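Local coordinates for enoyl-acyl carrier protein reductase (Uncultured bacterium, PDB 6KIA) that probably reduces the carbon-carbon double bond of enoyl chains carried on acyl carrier protein in fatty acid synthesis, with NADH as hydride donor, at residues L306-K311 against Q344-Y349. Sequence-based numbering, arbitrary orientation.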
ATOM      1  N   LEU A 306      -1.194  10.383 -10.607  1.00 16.40           N
ATOM      2  CA  LEU A 306      -1.587   9.261 -11.453  1.00 17.33           C
ATOM      3  C   LEU A 306      -1.957   9.663 -12.890  1.00 19.58           C
ATOM      4  O   LEU A 306      -1.732   8.895 -13.828  1.00 22.19           O
ATOM      5  CB  LEU A 306      -2.761   8.528 -10.784  1.00 21.07           C
ATOM      6  CG  LEU A 306      -3.401   7.327 -11.482  1.00 17.60           C
ATOM      7  CD1 LEU A 306      -2.387   6.194 -11.668  1.00 16.15           C
ATOM      8  CD2 LEU A 306      -4.570   6.874 -10.614  1.00 21.37           C
ATOM      9  N   PHE A 307      -2.491  10.869 -13.079  1.00 18.37           N
ATOM     10  CA  PHE A 307      -2.964  11.259 -14.425  1.00 17.07           C
ATOM     11  C   PHE A 307      -1.945  11.121 -15.570  1.00 16.52           C
ATOM     12  O   PHE A 307      -2.318  10.691 -16.677  1.00 17.92           O
ATOM     13  CB  PHE A 307      -3.501  12.694 -14.385  1.00 19.89           C
ATOM     14  CG  PHE A 307      -4.699  12.862 -13.499  1.00 18.32           C
ATOM     15  CD1 PHE A 307      -5.933  12.352 -13.875  1.00 20.47           C
ATOM     16  CD2 PHE A 307      -4.595  13.537 -12.294  1.00 16.78           C
ATOM     17  CE1 PHE A 307      -7.054  12.507 -13.049  1.00 18.16           C
ATOM     18  CE2 PHE A 307      -5.705  13.715 -11.469  1.00 21.05           C
ATOM     19  CZ  PHE A 307      -6.934  13.213 -11.839  1.00 20.38           C
ATOM     20  N   PRO A 308      -0.658  11.459 -15.322  1.00 17.42           N
ATOM     21  CA  PRO A 308       0.297  11.313 -16.427  1.00 16.89           C
ATOM     22  C   PRO A 308       0.515   9.867 -16.895  1.00 18.63           C
ATOM     23  O   PRO A 308       1.186   9.676 -17.911  1.00 18.65           O
ATOM     24  CB  PRO A 308       1.595  11.907 -15.846  1.00 19.53           C
ATOM     25  CG  PRO A 308       1.129  12.849 -14.779  1.00 23.71           C
ATOM     26  CD  PRO A 308      -0.056  12.181 -14.173  1.00 19.61           C
ATOM     27  N   LEU A 309      -0.044   8.876 -16.200  1.00 17.50           N
ATOM     28  CA  LEU A 309      -0.020   7.498 -16.734  1.00 15.62           C
ATOM     29  C   LEU A 309      -0.633   7.477 -18.132  1.00 18.35           C
ATOM     30  O   LEU A 309      -0.217   6.693 -18.993  1.00 18.60           O
ATOM     31  CB  LEU A 309      -0.754   6.526 -15.786  1.00 16.55           C
ATOM     32  CG  LEU A 309      -0.798   5.068 -16.252  1.00 18.55           C
ATOM     33  CD1 LEU A 309       0.626   4.470 -16.231  1.00 16.12           C
ATOM     34  CD2 LEU A 309      -1.761   4.218 -15.392  1.00 15.86           C
ATOM     35  N   LEU A 310      -1.607   8.360 -18.378  1.00 17.49           N
ATOM     36  CA  LEU A 310      -2.196   8.449 -19.726  1.00 20.81           C
ATOM     37  C   LEU A 310      -1.132   8.724 -20.803  1.00 20.05           C
ATOM     38  O   LEU A 310      -1.117   8.103 -21.882  1.00 18.18           O
ATOM     39  CB  LEU A 310      -3.285   9.518 -19.772  1.00 17.16           C
ATOM     40  CG  LEU A 310      -4.628   9.106 -19.171  1.00 18.21           C
ATOM     41  CD1 LEU A 310      -5.514  10.297 -18.851  1.00 20.93           C
ATOM     42  CD2 LEU A 310      -5.346   8.116 -20.086  1.00 19.76           C
ATOM     43  N   LYS A 311      -0.222   9.641 -20.496  1.00 22.77           N
ATOM     44  CA  LYS A 311       0.815   9.990 -21.451  1.00 21.40           C
ATOM     45  C   LYS A 311       1.787   8.828 -21.607  1.00 16.40           C
ATOM     46  O   LYS A 311       2.248   8.533 -22.714  1.00 21.80           O
ATOM     47  CB  LYS A 311       1.532  11.264 -20.989  1.00 22.13           C
ATOM     48  CG  LYS A 311       0.656  12.487 -21.072  1.00 32.22           C
ATOM     49  CD  LYS A 311       1.431  13.742 -20.735  1.00 41.80           C
ATOM     50  CE  LYS A 311       0.587  14.982 -20.938  1.00 54.30           C
ATOM     51  NZ  LYS A 311       0.203  15.138 -22.375  1.00 58.80           N
ATOM     52  N   GLN A 344      -2.908  19.059 -19.057  1.00 22.70           N
ATOM     53  CA  GLN A 344      -2.083  20.259 -19.081  1.00 24.72           C
ATOM     54  C   GLN A 344      -2.055  20.904 -17.698  1.00 24.34           C
ATOM     55  O   GLN A 344      -1.033  21.441 -17.260  1.00 23.19           O
ATOM     56  CB  GLN A 344      -2.612  21.237 -20.142  1.00 20.97           C
ATOM     57  CG  GLN A 344      -1.746  22.488 -20.294  1.00 31.32           C
ATOM     58  CD  GLN A 344      -0.334  22.146 -20.757  1.00 37.07           C
ATOM     59  OE1 GLN A 344      -0.151  21.461 -21.768  1.00 40.65           O
ATOM     60  NE2 GLN A 344       0.667  22.592 -20.003  1.00 39.33           N
ATOM     61  N   LYS A 345      -3.152  20.800 -16.964  1.00 22.00           N
ATOM     62  CA  LYS A 345      -3.171  21.361 -15.636  1.00 23.48           C
ATOM     63  C   LYS A 345      -2.240  20.566 -14.711  1.00 24.87           C
ATOM     64  O   LYS A 345      -1.566  21.130 -13.821  1.00 21.95           O
ATOM     65  CB  LYS A 345      -4.611  21.365 -15.107  1.00 25.82           C
ATOM     66  CG  LYS A 345      -4.775  21.781 -13.667  1.00 33.37           C
ATOM     67  CD  LYS A 345      -6.259  21.926 -13.355  1.00 44.74           C
ATOM     68  CE  LYS A 345      -6.919  22.987 -14.249  1.00 47.87           C
ATOM     69  NZ  LYS A 345      -6.512  24.402 -13.990  1.00 46.98           N
ATOM     70  N   ILE A 346      -2.145  19.258 -14.958  1.00 20.44           N
ATOM     71  CA  ILE A 346      -1.163  18.460 -14.224  1.00 19.62           C
ATOM     72  C   ILE A 346       0.292  18.764 -14.645  1.00 18.97           C
ATOM     73  O   ILE A 346       1.200  18.858 -13.802  1.00 22.40           O
ATOM     74  CB  ILE A 346      -1.443  16.956 -14.389  1.00 17.97           C
ATOM     75  CG1 ILE A 346      -2.832  16.622 -13.840  1.00 20.86           C
ATOM     76  CG2 ILE A 346      -0.323  16.119 -13.691  1.00 20.45           C
ATOM     77  CD1 ILE A 346      -2.926  16.704 -12.314  1.00 22.54           C
ATOM     78  N   ASP A 347       0.532  18.989 -15.931  1.00 22.29           N
ATOM     79  CA  ASP A 347       1.890  19.349 -16.336  1.00 24.21           C
ATOM     80  C   ASP A 347       2.298  20.702 -15.710  1.00 26.51           C
ATOM     81  O   ASP A 347       3.420  20.860 -15.213  1.00 24.31           O
ATOM     82  CB  ASP A 347       2.018  19.406 -17.865  1.00 26.60           C
ATOM     83  CG  ASP A 347       1.940  18.020 -18.516  1.00 34.88           C
ATOM     84  OD1 ASP A 347       2.313  17.014 -17.862  1.00 35.04           O
ATOM     85  OD2 ASP A 347       1.531  17.941 -19.691  1.00 39.36           O
ATOM     86  N   ASP A 348       1.372  21.649 -15.711  1.00 23.55           N
ATOM     87  CA  ASP A 348       1.591  22.948 -15.085  1.00 24.63           C
ATOM     88  C   ASP A 348       1.893  22.784 -13.594  1.00 27.47           C
ATOM     89  O   ASP A 348       2.751  23.478 -13.035  1.00 28.20           O
ATOM     90  CB  ASP A 348       0.371  23.855 -15.288  1.00 24.69           C
ATOM     91  CG  ASP A 348       0.260  24.391 -16.719  1.00 36.10           C
ATOM     92  OD1 ASP A 348       1.239  24.287 -17.484  1.00 34.03           O
ATOM     93  OD2 ASP A 348      -0.835  24.881 -17.082  1.00 35.32           O
ATOM     94  N   TYR A 349       1.161  21.876 -12.944  1.00 23.48           N
ATOM     95  CA  TYR A 349       1.385  21.561 -11.533  1.00 21.47           C
ATOM     96  C   TYR A 349       2.823  21.086 -11.297  1.00 21.31           C
ATOM     97  O   TYR A 349       3.517  21.601 -10.427  1.00 22.49           O
ATOM     98  CB  TYR A 349       0.356  20.505 -11.102  1.00 24.21           C
ATOM     99  CG  TYR A 349       0.390  19.990  -9.670  1.00 23.15           C
ATOM    100  CD1 TYR A 349      -0.155  20.729  -8.622  1.00 20.22           C
ATOM    101  CD2 TYR A 349       0.898  18.722  -9.388  1.00 22.76           C
ATOM    102  CE1 TYR A 349      -0.157  20.245  -7.320  1.00 26.01           C
ATOM    103  CE2 TYR A 349       0.886  18.215  -8.088  1.00 22.94           C
ATOM    104  CZ  TYR A 349       0.369  18.986  -7.056  1.00 25.49           C
ATOM    105  OH  TYR A 349       0.364  18.494  -5.770  1.00 22.79           O
TER
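Asp347 OD2 reaches across to the end of the Lys311 side chain, but it meets carbon first: CE is 3.3 Å from OD2, while NZ stands 4.1 Å from that same oxygen. Lys311 runs extended up to CE and then bends at its last torsion (chi4 -63°), which turns NZ away from the carboxylate and leaves CE as the nearer atom. The two side chains approach from opposite directions, and the opposite charges probably still attract without forming a salt bridge. One residue back along the helix, Ile346 uses both of its branches. Its CG2 methyl packs against the Pro308 ring, 3.7 Å from CG, and the longer branch swings CD1 to 3.6 Å from Phe307 CD2, meeting the aromatic ring obliquely. With CG1 anti to the carbonyl carbon (chi1 -61°), one residue serves both neighbours. Phe307 and Pro308 are the central residues of a type I beta turn from Leu306 to Leu309, so in this Rossmann-clan reductase the contact joins segment 306-311, which carries this turn, to the flank of helix 339-351. The Phe307 side chain lies about 13 Å from the bound NADH. Ile383 of helix 370-385 touches both Phe307 and Ile346, and Thr395 of helix 394-413 also touches the Phe307 side chain.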